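Chromosome-partitioning protein Spo0J (Thermus thermophilus HB27, PDB 1VZ0) probably takes part in chromosome partitioning, binding the centromere-like site parS and stimulating the ATPase activity of its probable partner Soj. Local coordinates at residues A175-A180 / L201-A206; V65-D70 / V96-D101; E45-L50 / Y81-M86; L107-N112 / Q128-M133; S119-A124 / A167-E172. All coordinates share one frame; numbering follows the deposited sequence.

The five contacts form two interleaved pairs and a final separate contact. Interactions 2 and 3 come first, their segments alternating within the ParB N-terminal domain, centres about 24 Å apart; interaction 3 joins two helices and interaction 2 ties strand 63-68 to the linker leading into helix 101-114. Interactions 4 and 5 also alternate and share helix 120-132, centres about 18 Å apart. Interaction 1 comes last, in the ParB HTH domain, its centre about 46 Å from that of interaction 2. Leu-99 packs on Leu-107 between interactions 2 and 4, Leu-168 on Ala-178 between 5 and 1. Interactions 2 to 5 touch the second subunit, so the parts holding the chain together there also meet its partner.

Interaction 1 of 5, residues A175-A180 / L201-A206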
# COMPACT_ATOMS: atom_id res chain seq x y z
N ALA C 175 14.77 3.43 -4.61
CA ALA C 175 15.35 3.76 -3.32
C ALA C 175 16.77 4.25 -3.57
O ALA C 175 17.30 5.10 -2.84
CB ALA C 175 15.37 2.52 -2.43
N GLY C 176 17.38 3.71 -4.62
CA GLY C 176 18.73 4.09 -4.97
C GLY C 176 18.80 5.53 -5.42
O GLY C 176 19.74 6.25 -5.07
N HIS C 177 17.83 5.96 -6.22
CA HIS C 177 17.79 7.33 -6.70
C HIS C 177 17.66 8.29 -5.52
O HIS C 177 18.25 9.36 -5.50
CB HIS C 177 16.59 7.55 -7.61
CG HIS C 177 16.73 6.91 -8.95
ND1 HIS C 177 17.70 7.28 -9.85
CD2 HIS C 177 16.00 5.95 -9.56
CE1 HIS C 177 17.56 6.57 -10.96
NE2 HIS C 177 16.54 5.76 -10.81
N ALA C 178 16.84 7.87 -4.56
CA ALA C 178 16.58 8.64 -3.37
C ALA C 178 17.88 8.80 -2.57
O ALA C 178 18.21 9.90 -2.11
CB ALA C 178 15.49 7.94 -2.53
N ARG C 179 18.62 7.71 -2.41
CA ARG C 179 19.88 7.78 -1.68
C ARG C 179 20.85 8.72 -2.38
O ARG C 179 21.62 9.42 -1.72
CB ARG C 179 20.53 6.40 -1.54
CG ARG C 179 19.70 5.40 -0.78
CD ARG C 179 20.48 4.13 -0.49
NE ARG C 179 19.55 3.03 -0.26
CZ ARG C 179 19.16 2.18 -1.21
NH1 ARG C 179 18.30 1.22 -0.90
NH2 ARG C 179 19.63 2.27 -2.43
N ALA C 180 20.83 8.72 -3.72
CA ALA C 180 21.72 9.60 -4.47
C ALA C 180 21.31 11.06 -4.22
O ALA C 180 22.17 11.92 -4.05
CB ALA C 180 21.66 9.28 -5.98
N LEU C 201 17.35 8.80 -15.78
CA LEU C 201 18.65 8.44 -15.24
C LEU C 201 18.67 7.18 -14.39
O LEU C 201 17.71 6.88 -13.69
CB LEU C 201 19.20 9.57 -14.39
CG LEU C 201 20.04 10.65 -15.06
CD1 LEU C 201 19.47 10.96 -16.43
CD2 LEU C 201 20.10 11.88 -14.16
N SER C 202 19.78 6.45 -14.47
CA SER C 202 19.94 5.25 -13.65
C SER C 202 20.50 5.74 -12.30
O SER C 202 20.86 6.91 -12.17
CB SER C 202 20.95 4.30 -14.30
OG SER C 202 22.25 4.86 -14.32
N VAL C 203 20.57 4.87 -11.31
CA VAL C 203 21.11 5.26 -10.03
C VAL C 203 22.55 5.73 -10.22
O VAL C 203 22.95 6.79 -9.70
CB VAL C 203 21.08 4.10 -9.03
CG1 VAL C 203 21.86 4.46 -7.75
CG2 VAL C 203 19.63 3.77 -8.68
N ARG C 204 23.33 4.96 -10.97
CA ARG C 204 24.73 5.30 -11.23
C ARG C 204 24.86 6.73 -11.77
O ARG C 204 25.70 7.50 -11.30
CB ARG C 204 25.33 4.32 -12.24
CG ARG C 204 26.80 4.58 -12.57
CD ARG C 204 27.25 3.65 -13.70
NE ARG C 204 28.63 3.90 -14.13
CZ ARG C 204 29.72 3.54 -13.45
NH1 ARG C 204 30.93 3.82 -13.93
NH2 ARG C 204 29.60 2.91 -12.29
N GLN C 205 24.06 7.08 -12.77
CA GLN C 205 24.16 8.42 -13.32
C GLN C 205 23.59 9.46 -12.36
O GLN C 205 23.97 10.63 -12.44
CB GLN C 205 23.51 8.51 -14.71
CG GLN C 205 22.27 7.70 -14.90
CD GLN C 205 22.01 7.33 -16.36
OE1 GLN C 205 20.99 6.72 -16.68
NE2 GLN C 205 22.92 7.71 -17.24
N ALA C 206 22.70 9.06 -11.46
CA ALA C 206 22.16 10.01 -10.49
C ALA C 206 23.29 10.36 -9.52
O ALA C 206 23.35 11.46 -8.99
CB ALA C 206 20.98 9.41 -9.74
O HOH W 1 24.21 12.27 -6.63
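The ring of His-177 carries this junction between helix 175-183 and the start of helix 203-207. Its chi1 of -73° sets CG anti to the carbonyl carbon, and the ring reaches across to the beginning of the second helix. The main contact is CH-pi: Val-203 CG2 sits over one face, 4.1 Å from the centroid of the His-177 ring and only 4° off its normal, so the methyl is practically centred. At the ring edge, in plane, Ala-206 CB approaches His-177 ND1 at 3.9 Å.

Apolar packing continues along the helices. The methyls Ala-180 CB and Ala-206 CB meet at 3.8 Å, and Ile-196 of helix 189-199 touches His-177, Leu-201 and Ala-206. Gly-176 lets Val-203 come close: Val-203 CG2 lies 3.8 Å from Gly-176 C, and a beta carbon on that glycine would clash with the same methyl.

The polar interactions are few. Ser-202 and Gln-205 form a capping box at the start of the second helix, although crowding in the model makes the position of Ser-202 less certain. One water donates to Ala-206 O at 2.6 Å and, weakly, to Ala-180 O at 3.3 Å, bridging the two backbones beside the alanine pair. On the first helix, Thr-174 OG1 accepts from His-177 N.

The contact buries His-177 ND1, and the model offers that nitrogen no partner. The carbonyl oxygen of Leu-201 also lies at the ring edge, but a buried nitrogen with no partner would probably disfavour a charged ring.

Interaction 2 of 5, residues V65-D70 / V96-D101; sequences VRPQGD and VKDLTD
The end of strand 63-68 lies beside the chain that runs out of strand 91-96 toward helix 101-114. The backbone part is a parallel bridge between Val-65 and Val-96, completed by Lys-97 N donating to Val-65 O at 3.0 Å, in the carbonyl plane.

Both valines point to the same face of the sheet, where Val-65 CG2 meets Val-96 CG2 at 3.9 Å, the side chains crossing obliquely. Pro-67 CG presses on Val-96 CG1 at 3.3 Å, tighter than a usual van der Waals contact. Leu-26 and Ile-31 of the second subunit pack on these valines.

Charge is handled by Arg-66. Its CG sits in the crowded position between backbone N and carbonyl carbon (chi1 71°), and the chain then runs extended to NE. End-on, Arg-66 NH1 at 3.0 Å and NH2 at 2.9 Å both grip Asp-101 OD2, which meets NH2 with its anti lone pair and NH1 from above the carboxylate plane. Arg-66 NH2 also donates to Leu-99 O at 2.8 Å, while NE pairs with Glu-73 on the neighbouring strand. An alanine here would lose these three bonds and the pairing with Glu-73, and would probably loosen residues 99-101 against the strand.

One guanidinium joins Asp-101 at the start of helix 101-114, a linker carbonyl and a strand carboxylate; the two acids probably offset its charge, with Arg-36 of the second subunit close by.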
# COMPACT_ATOMS: atom_id res chain seq x y z
N VAL C 65 -7.65 -8.24 20.70
CA VAL C 65 -8.37 -7.17 21.37
C VAL C 65 -7.84 -6.85 22.76
O VAL C 65 -7.01 -7.58 23.32
CB VAL C 65 -9.86 -7.53 21.50
CG1 VAL C 65 -10.42 -7.89 20.13
CG2 VAL C 65 -10.04 -8.71 22.45
N ARG C 66 -8.32 -5.75 23.31
CA ARG C 66 -7.95 -5.34 24.66
C ARG C 66 -9.23 -4.93 25.37
O ARG C 66 -10.20 -4.50 24.73
CB ARG C 66 -6.96 -4.18 24.65
CG ARG C 66 -7.54 -2.83 24.23
CD ARG C 66 -6.53 -1.72 24.51
NE ARG C 66 -7.05 -0.40 24.22
CZ ARG C 66 -6.55 0.73 24.71
NH1 ARG C 66 -7.09 1.90 24.39
NH2 ARG C 66 -5.51 0.69 25.55
N PRO C 67 -9.27 -5.08 26.71
CA PRO C 67 -10.45 -4.71 27.49
C PRO C 67 -10.75 -3.22 27.43
O PRO C 67 -9.85 -2.39 27.53
CB PRO C 67 -10.08 -5.17 28.90
CG PRO C 67 -9.16 -6.33 28.65
CD PRO C 67 -8.29 -5.80 27.54
N GLN C 68 -12.03 -2.88 27.27
CA GLN C 68 -12.46 -1.49 27.21
C GLN C 68 -13.88 -1.31 27.74
O GLN C 68 -14.84 -1.82 27.16
CB GLN C 68 -12.39 -0.95 25.78
CG GLN C 68 -11.09 -0.24 25.45
CD GLN C 68 -10.92 1.05 26.22
OE1 GLN C 68 -10.93 1.06 27.45
NE2 GLN C 68 -10.77 2.16 25.49
N GLY C 69 -14.00 -0.59 28.85
CA GLY C 69 -15.29 -0.34 29.46
C GLY C 69 -16.11 -1.60 29.70
O GLY C 69 -15.72 -2.48 30.47
N ASP C 70 -17.26 -1.67 29.03
CA ASP C 70 -18.15 -2.81 29.17
C ASP C 70 -17.65 -3.99 28.35
O ASP C 70 -17.85 -5.14 28.73
CB ASP C 70 -19.57 -2.41 28.73
CG ASP C 70 -20.63 -3.41 29.17
OD1 ASP C 70 -21.82 -3.19 28.86
OD2 ASP C 70 -20.27 -4.41 29.83
N VAL C 96 -7.92 -11.68 24.40
CA VAL C 96 -7.94 -10.46 25.21
C VAL C 96 -6.58 -10.26 25.88
O VAL C 96 -6.05 -11.17 26.50
CB VAL C 96 -9.05 -10.54 26.28
CG1 VAL C 96 -9.16 -9.22 27.02
CG2 VAL C 96 -10.38 -10.89 25.62
N LYS C 97 -6.02 -9.07 25.73
CA LYS C 97 -4.73 -8.73 26.34
C LYS C 97 -4.77 -7.32 26.90
O LYS C 97 -5.22 -6.40 26.22
CB LYS C 97 -3.60 -8.83 25.33
CG LYS C 97 -3.13 -10.24 25.05
CD LYS C 97 -1.81 -10.22 24.31
CE LYS C 97 -1.22 -11.62 24.19
NZ LYS C 97 0.12 -11.60 23.55
N ASP C 98 -4.32 -7.15 28.15
CA ASP C 98 -4.30 -5.84 28.78
C ASP C 98 -3.16 -5.05 28.17
O ASP C 98 -2.00 -5.35 28.40
CB ASP C 98 -4.08 -5.96 30.29
CG ASP C 98 -5.30 -6.48 31.02
OD1 ASP C 98 -5.24 -6.60 32.26
OD2 ASP C 98 -6.32 -6.76 30.36
N LEU C 99 -3.51 -4.03 27.39
CA LEU C 99 -2.53 -3.20 26.72
C LEU C 99 -2.79 -1.72 26.97
O LEU C 99 -3.93 -1.26 26.88
CB LEU C 99 -2.57 -3.46 25.22
CG LEU C 99 -2.38 -4.89 24.71
CD1 LEU C 99 -2.70 -4.95 23.22
CD2 LEU C 99 -0.96 -5.33 24.96
N THR C 100 -1.73 -0.97 27.27
CA THR C 100 -1.87 0.46 27.49
C THR C 100 -2.02 1.10 26.11
O THR C 100 -1.71 0.48 25.09
CB THR C 100 -0.64 1.07 28.19
OG1 THR C 100 0.51 0.99 27.33
CG2 THR C 100 -0.34 0.32 29.49
N ASP C 101 -2.51 2.34 26.07
CA ASP C 101 -2.68 3.03 24.81
C ASP C 101 -1.39 2.98 24.00
O ASP C 101 -1.39 2.70 22.80
CB ASP C 101 -3.08 4.48 25.06
CG ASP C 101 -4.44 4.60 25.71
OD1 ASP C 101 -4.89 5.74 25.97
OD2 ASP C 101 -5.07 3.55 25.97

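Interaction 3 of 5, residues E45-L50 / Y81-M86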
# COMPACT_ATOMS: atom_id res chain seq x y z
N GLU C 45 -13.66 -5.39 -3.02
CA GLU C 45 -13.92 -6.71 -3.59
C GLU C 45 -13.36 -7.79 -2.69
O GLU C 45 -14.06 -8.74 -2.33
CB GLU C 45 -13.30 -6.83 -4.98
CG GLU C 45 -13.89 -5.89 -6.03
CD GLU C 45 -13.25 -6.07 -7.40
OE1 GLU C 45 -13.58 -5.29 -8.32
OE2 GLU C 45 -12.41 -6.99 -7.55
N SER C 46 -12.09 -7.66 -2.31
CA SER C 46 -11.47 -8.67 -1.46
C SER C 46 -12.08 -8.70 -0.06
O SER C 46 -12.15 -9.77 0.56
CB SER C 46 -9.95 -8.45 -1.38
OG SER C 46 -9.62 -7.21 -0.78
N LEU C 47 -12.52 -7.55 0.43
CA LEU C 47 -13.15 -7.47 1.75
C LEU C 47 -14.41 -8.32 1.69
O LEU C 47 -14.69 -9.12 2.58
CB LEU C 47 -13.53 -6.02 2.06
CG LEU C 47 -13.74 -5.57 3.51
CD1 LEU C 47 -14.59 -4.31 3.52
CD2 LEU C 47 -14.43 -6.66 4.33
N LYS C 48 -15.18 -8.14 0.61
CA LYS C 48 -16.42 -8.88 0.41
C LYS C 48 -16.15 -10.37 0.23
O LYS C 48 -16.89 -11.21 0.75
CB LYS C 48 -17.17 -8.34 -0.80
CG LYS C 48 -18.25 -9.27 -1.35
CD LYS C 48 -18.96 -8.64 -2.54
CE LYS C 48 -19.69 -9.68 -3.38
NZ LYS C 48 -20.67 -10.47 -2.58
N GLU C 49 -15.11 -10.71 -0.52
CA GLU C 49 -14.77 -12.11 -0.76
C GLU C 49 -14.35 -12.79 0.55
O GLU C 49 -14.63 -13.97 0.75
CB GLU C 49 -13.67 -12.21 -1.82
CG GLU C 49 -14.13 -11.68 -3.19
CD GLU C 49 -13.04 -11.62 -4.24
OE1 GLU C 49 -13.30 -11.01 -5.31
OE2 GLU C 49 -11.93 -12.16 -4.02
N LEU C 50 -13.71 -12.03 1.44
CA LEU C 50 -13.28 -12.57 2.72
C LEU C 50 -14.51 -12.78 3.59
O LEU C 50 -14.62 -13.77 4.31
CB LEU C 50 -12.32 -11.61 3.44
CG LEU C 50 -11.22 -12.21 4.33
CD1 LEU C 50 -10.88 -11.21 5.42
CD2 LEU C 50 -11.67 -13.52 4.95
N TYR C 81 -11.85 -8.21 11.20
CA TYR C 81 -12.94 -7.66 12.01
C TYR C 81 -14.11 -7.16 11.17
O TYR C 81 -15.26 -7.50 11.43
CB TYR C 81 -12.38 -6.53 12.88
CG TYR C 81 -13.41 -5.68 13.60
CD1 TYR C 81 -14.10 -6.16 14.71
CD2 TYR C 81 -13.67 -4.38 13.17
CE1 TYR C 81 -15.01 -5.36 15.39
CE2 TYR C 81 -14.58 -3.57 13.84
CZ TYR C 81 -15.25 -4.07 14.95
OH TYR C 81 -16.13 -3.26 15.64
N ARG C 82 -13.80 -6.35 10.15
CA ARG C 82 -14.85 -5.80 9.30
C ARG C 82 -15.52 -6.84 8.41
O ARG C 82 -16.68 -6.69 8.06
CB ARG C 82 -14.28 -4.65 8.48
CG ARG C 82 -13.77 -3.55 9.37
CD ARG C 82 -13.59 -2.23 8.67
NE ARG C 82 -13.19 -1.22 9.65
CZ ARG C 82 -13.98 -0.73 10.61
NH1 ARG C 82 -13.52 0.18 11.45
NH2 ARG C 82 -15.25 -1.12 10.71
N ALA C 83 -14.78 -7.88 8.05
CA ALA C 83 -15.36 -8.93 7.22
C ALA C 83 -16.33 -9.74 8.08
O ALA C 83 -17.35 -10.22 7.59
CB ALA C 83 -14.26 -9.83 6.66
N ALA C 84 -16.01 -9.89 9.36
CA ALA C 84 -16.86 -10.63 10.28
C ALA C 84 -18.18 -9.90 10.43
O ALA C 84 -19.24 -10.53 10.54
CB ALA C 84 -16.18 -10.77 11.62
N LEU C 85 -18.12 -8.58 10.43
CA LEU C 85 -19.32 -7.77 10.53
C LEU C 85 -20.17 -7.97 9.28
O LEU C 85 -21.37 -8.26 9.37
CB LEU C 85 -18.96 -6.29 10.69
CG LEU C 85 -18.45 -5.88 12.08
CD1 LEU C 85 -17.92 -4.46 12.05
CD2 LEU C 85 -19.59 -5.99 13.07
N MET C 86 -19.55 -7.84 8.11
CA MET C 86 -20.25 -8.03 6.84
C MET C 86 -20.87 -9.43 6.78
O MET C 86 -21.99 -9.59 6.28
CB MET C 86 -19.28 -7.87 5.66
CG MET C 86 -19.21 -6.46 5.08
SD MET C 86 -18.31 -6.44 3.51
CE MET C 86 -19.41 -7.40 2.52
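The flat groups stand aside from this helix pair: neither the Tyr-81 ring nor the Arg-82 guanidinium has a face or an edge against residues 45-50. The Tyr-81 side chain packs on Arg-32 of the second subunit and its OH bonds to Ile-31 O of that chain, while the Arg-82 guanidinium forms a salt bridge with Glu-78 one turn back. What remains is a crossed helix-helix packing inside the ParB N-terminal domain. The axes of the two short segments pass 8.8 Å apart and cross at -63°, close enough because an alanine, Ala-83, sits at the crossing with its beta carbon directed at helix 38-57.

Two leucines one turn apart close on that methyl. Leu-47 carries CG anti to the backbone N (chi1 -158°), and this swings its CD2 across until it rests 3.8 Å from Ala-83 CA. From the following turn, Leu-50 CD1 reaches Ala-83 CB at 3.9 Å, matching the separation between Leu-47 CD2 and Ala-83 CB. Ala-51 and Ile-54, further along helix 38-57, also touch Ala-83, so its methyl is enclosed by a run of aliphatic side chains.

Met-86 covers the outer margin. Its sulphur lies beside Leu-47, SD to CD2 at 4.0 Å. Beyond it the chain bends at chi3 (65°), turning the terminal methyl toward the backbone of Lys-48, whose amine is tied to Asp-52. Nothing polar joins the two segments. The farthest reach of the methionine ends with its CE 3.9 Å from Lys-48 CA.

Interaction 4 of 5, residues L107-N112 / Q128-M133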
# COMPACT_ATOMS: atom_id res chain seq x y z
N LEU C 107 1.73 -1.69 18.70
CA LEU C 107 1.32 -2.88 17.99
C LEU C 107 0.74 -2.51 16.62
O LEU C 107 0.99 -3.18 15.63
CB LEU C 107 0.28 -3.67 18.79
CG LEU C 107 0.81 -4.52 19.95
CD1 LEU C 107 -0.37 -5.16 20.69
CD2 LEU C 107 1.76 -5.60 19.43
N ALA C 108 -0.03 -1.43 16.57
CA ALA C 108 -0.62 -1.01 15.31
C ALA C 108 0.47 -0.66 14.30
O ALA C 108 0.40 -1.02 13.13
CB ALA C 108 -1.54 0.18 15.52
N LEU C 109 1.49 0.05 14.77
CA LEU C 109 2.59 0.43 13.90
C LEU C 109 3.35 -0.81 13.44
O LEU C 109 3.66 -0.94 12.26
CB LEU C 109 3.54 1.39 14.62
CG LEU C 109 2.94 2.78 14.89
CD1 LEU C 109 3.81 3.53 15.88
CD2 LEU C 109 2.80 3.55 13.58
N VAL C 110 3.62 -1.72 14.37
CA VAL C 110 4.36 -2.94 14.04
C VAL C 110 3.63 -3.86 13.05
O VAL C 110 4.25 -4.37 12.11
CB VAL C 110 4.73 -3.74 15.33
CG1 VAL C 110 5.29 -5.11 14.97
CG2 VAL C 110 5.77 -2.96 16.13
N GLU C 111 2.33 -4.07 13.23
CA GLU C 111 1.62 -4.96 12.31
C GLU C 111 1.57 -4.33 10.93
O GLU C 111 1.58 -5.00 9.90
CB GLU C 111 0.19 -5.26 12.79
CG GLU C 111 -0.80 -4.12 12.67
CD GLU C 111 -2.26 -4.58 12.72
OE1 GLU C 111 -3.12 -3.74 13.06
OE2 GLU C 111 -2.54 -5.75 12.41
N ASN C 112 1.53 -3.00 10.91
CA ASN C 112 1.51 -2.28 9.66
C ASN C 112 2.85 -2.46 8.94
O ASN C 112 2.90 -2.69 7.73
CB ASN C 112 1.25 -0.82 9.95
CG ASN C 112 0.57 -0.12 8.82
OD1 ASN C 112 1.19 0.21 7.81
ND2 ASN C 112 -0.73 0.11 8.97
N GLN C 128 10.11 5.94 12.42
CA GLN C 128 10.19 7.23 13.09
C GLN C 128 9.14 7.38 14.19
O GLN C 128 9.41 7.96 15.24
CB GLN C 128 10.04 8.37 12.10
CG GLN C 128 10.23 9.72 12.75
CD GLN C 128 9.97 10.87 11.80
OE1 GLN C 128 8.85 11.03 11.31
NE2 GLN C 128 11.00 11.67 11.55
N ALA C 129 7.94 6.86 13.94
CA ALA C 129 6.88 6.95 14.93
C ALA C 129 7.25 6.11 16.16
O ALA C 129 7.00 6.52 17.29
CB ALA C 129 5.56 6.45 14.33
N LEU C 130 7.86 4.95 15.93
CA LEU C 130 8.25 4.09 17.04
C LEU C 130 9.34 4.76 17.87
O LEU C 130 9.35 4.64 19.10
CB LEU C 130 8.74 2.73 16.51
CG LEU C 130 7.63 1.80 16.00
CD1 LEU C 130 8.22 0.57 15.31
CD2 LEU C 130 6.75 1.39 17.17
N LEU C 131 10.24 5.48 17.21
CA LEU C 131 11.31 6.20 17.90
C LEU C 131 10.71 7.30 18.76
O LEU C 131 11.13 7.51 19.90
CB LEU C 131 12.28 6.84 16.90
CG LEU C 131 13.17 5.96 16.03
CD1 LEU C 131 14.06 6.85 15.17
CD2 LEU C 131 14.01 5.06 16.91
N GLU C 132 9.74 8.02 18.21
CA GLU C 132 9.09 9.11 18.92
C GLU C 132 8.37 8.61 20.16
O GLU C 132 8.08 9.38 21.08
CB GLU C 132 8.11 9.84 18.01
CG GLU C 132 8.79 10.70 16.96
CD GLU C 132 7.82 11.22 15.92
OE1 GLU C 132 8.25 12.04 15.08
OE2 GLU C 132 6.64 10.80 15.93
N MET C 133 8.08 7.32 20.18
CA MET C 133 7.40 6.72 21.31
C MET C 133 8.40 6.26 22.36
O MET C 133 8.03 5.70 23.38
CB MET C 133 6.52 5.57 20.83
CG MET C 133 5.22 6.04 20.22
SD MET C 133 4.24 4.70 19.60
CE MET C 133 4.17 3.62 21.05
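Leu-109 reaches into the interface with CG anti to its carbonyl carbon (chi1 -69°), a conformation that carries CD1 to helix 120-132. Its CD1 does most of the touching. That methyl lies 3.7 Å from Ala-129 CB, while CD2 of the same leucine stays a little farther from that carbon, at 4.1 Å. Alongside, Leu-130 adopts the same kind of rotamer, CG again anti to its carbonyl carbon, and the two leucines slide past each other in opposite directions instead of meeting head on. Leu-130 CD2 consequently lies 3.9 Å from Leu-109 CD1 and 4.1 Å from Leu-109 CB, running along the side of the branch.

The helices involved, 101-114 and 120-132, run roughly antiparallel; the axes of the short segments make an angle of 157° and approach to 10.3 Å. The first belongs to the ParB N-terminal family region and the second to the ParB HTH region, so the contact joins the two. Leu-130 also touches Val-140 of helix 137-144, the first helix of the inferred DNA-binding helix-turn-helix, so the interface continues into that motif. Pro-38 of the second subunit packs against Leu-109.

Met-133 adds the third side chain. It runs extended through chi2 and then bends at chi3 (53°), bringing SD to 3.9 Å from Leu-109 CD1. One methyl of Leu-109 is thereby touched by an alanine, a leucine and a methionine. On the next residue of the first helix, Val-110 CG2 makes a looser contact with Leu-130 CD1 at 4.4 Å.

Interaction 5 of 5, residues S119-A124 / A167-E172; sequences SPVEEA and ALERGE
Ser-119 is the N-cap of helix 120-132, in the ParB HTH domain, and this contact fastens that cap to residues 167-172. Its OG occupies the crowded position between backbone N and carbonyl carbon. From there it accepts from Glu-122 N at 3.2 Å, nearly straight at 170°, and more weakly from Val-121 N, while donating to Glu-169 OE1 at 2.6 Å. The hydroxyl meets that oxygen from above the carboxylate plane.

Pro-120 comes next, its CG tip to tip with Leu-168 CD2 at 3.8 Å. Val-121 then packs in two directions: CG2 touches Leu-168 CD1 at 3.8 Å, and CB lies across the bent side chain of Glu-169, 3.7 Å from its CD. An alanine at Glu-169 would probably leave the capping hydroxyl without its acceptor and remove the Glu-169 CG contact with Val-121 CG2.

Glu-122 OE2 lies 4.3 Å from Glu-169 OE1, which might raise the proton affinity of either group, but Glu-122 OE1 is paired with Arg-39 of the second subunit. Past Glu-169 the chain turns off through a Schellman motif, with Gly-171 N donating to Leu-168 O at 3.0 Å.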
# COMPACT_ATOMS: atom_id res chain seq x y z
N SER C 119 5.57 0.67 1.48
CA SER C 119 6.44 1.33 0.50
C SER C 119 7.63 1.71 1.39
O SER C 119 7.48 1.78 2.61
CB SER C 119 5.79 2.60 -0.05
OG SER C 119 5.83 3.65 0.89
N PRO C 120 8.81 1.94 0.81
CA PRO C 120 9.90 2.29 1.72
C PRO C 120 9.69 3.60 2.48
O PRO C 120 10.30 3.82 3.53
CB PRO C 120 11.13 2.30 0.81
CG PRO C 120 10.57 2.57 -0.55
CD PRO C 120 9.31 1.76 -0.57
N VAL C 121 8.83 4.47 1.97
CA VAL C 121 8.57 5.75 2.65
C VAL C 121 7.72 5.50 3.90
O VAL C 121 7.99 6.04 4.97
CB VAL C 121 7.85 6.76 1.73
CG1 VAL C 121 7.60 8.06 2.47
CG2 VAL C 121 8.68 7.02 0.48
N GLU C 122 6.69 4.68 3.75
CA GLU C 122 5.82 4.36 4.87
C GLU C 122 6.63 3.59 5.90
O GLU C 122 6.43 3.74 7.10
CB GLU C 122 4.66 3.49 4.42
CG GLU C 122 3.77 4.13 3.38
CD GLU C 122 2.60 3.24 3.03
OE1 GLU C 122 1.66 3.16 3.84
OE2 GLU C 122 2.64 2.60 1.96
N GLU C 123 7.56 2.77 5.41
CA GLU C 123 8.40 2.00 6.29
C GLU C 123 9.15 2.98 7.19
O GLU C 123 9.19 2.80 8.40
CB GLU C 123 9.40 1.18 5.48
CG GLU C 123 10.25 0.26 6.33
CD GLU C 123 11.40 -0.36 5.55
OE1 GLU C 123 12.21 -1.09 6.17
OE2 GLU C 123 11.50 -0.11 4.33
N ALA C 124 9.74 4.01 6.59
CA ALA C 124 10.49 5.01 7.33
C ALA C 124 9.61 5.78 8.32
O ALA C 124 10.02 6.00 9.45
CB ALA C 124 11.16 5.99 6.36
N ALA C 167 7.55 10.70 -5.63
CA ALA C 167 8.06 10.06 -6.84
C ALA C 167 8.50 8.63 -6.50
O ALA C 167 8.41 7.72 -7.34
CB ALA C 167 9.22 10.86 -7.39
N LEU C 168 8.96 8.45 -5.27
CA LEU C 168 9.41 7.15 -4.82
C LEU C 168 8.19 6.25 -4.66
O LEU C 168 8.18 5.11 -5.11
CB LEU C 168 10.14 7.27 -3.48
CG LEU C 168 11.26 6.26 -3.24
CD1 LEU C 168 11.68 6.33 -1.79
CD2 LEU C 168 10.81 4.85 -3.58
N GLU C 169 7.17 6.77 -3.99
CA GLU C 169 5.94 6.01 -3.80
C GLU C 169 5.26 5.67 -5.14
O GLU C 169 4.66 4.61 -5.28
CB GLU C 169 4.98 6.79 -2.90
CG GLU C 169 5.64 7.29 -1.64
CD GLU C 169 4.83 6.97 -0.41
OE1 GLU C 169 4.68 5.78 -0.09
OE2 GLU C 169 4.35 7.92 0.25
N ARG C 170 5.35 6.57 -6.11
CA ARG C 170 4.75 6.32 -7.41
C ARG C 170 5.57 5.32 -8.21
O ARG C 170 5.13 4.84 -9.26
CB ARG C 170 4.63 7.61 -8.24
CG ARG C 170 3.53 8.56 -7.78
CD ARG C 170 3.18 9.55 -8.89
NE ARG C 170 4.35 10.32 -9.31
CZ ARG C 170 4.77 11.43 -8.70
NH1 ARG C 170 5.84 12.07 -9.14
NH2 ARG C 170 4.09 11.90 -7.65
N GLY C 171 6.77 5.02 -7.72
CA GLY C 171 7.63 4.09 -8.44
C GLY C 171 8.32 4.74 -9.62
O GLY C 171 8.85 4.04 -10.47
N GLU C 172 8.31 6.07 -9.69
CA GLU C 172 8.97 6.79 -10.77
C GLU C 172 10.49 6.79 -10.57
O GLU C 172 11.24 6.94 -11.52
CB GLU C 172 8.45 8.23 -10.85
CG GLU C 172 7.02 8.32 -11.36
CD GLU C 172 6.46 9.74 -11.32
OE1 GLU C 172 5.28 9.92 -11.68
OE2 GLU C 172 7.20 10.66 -10.92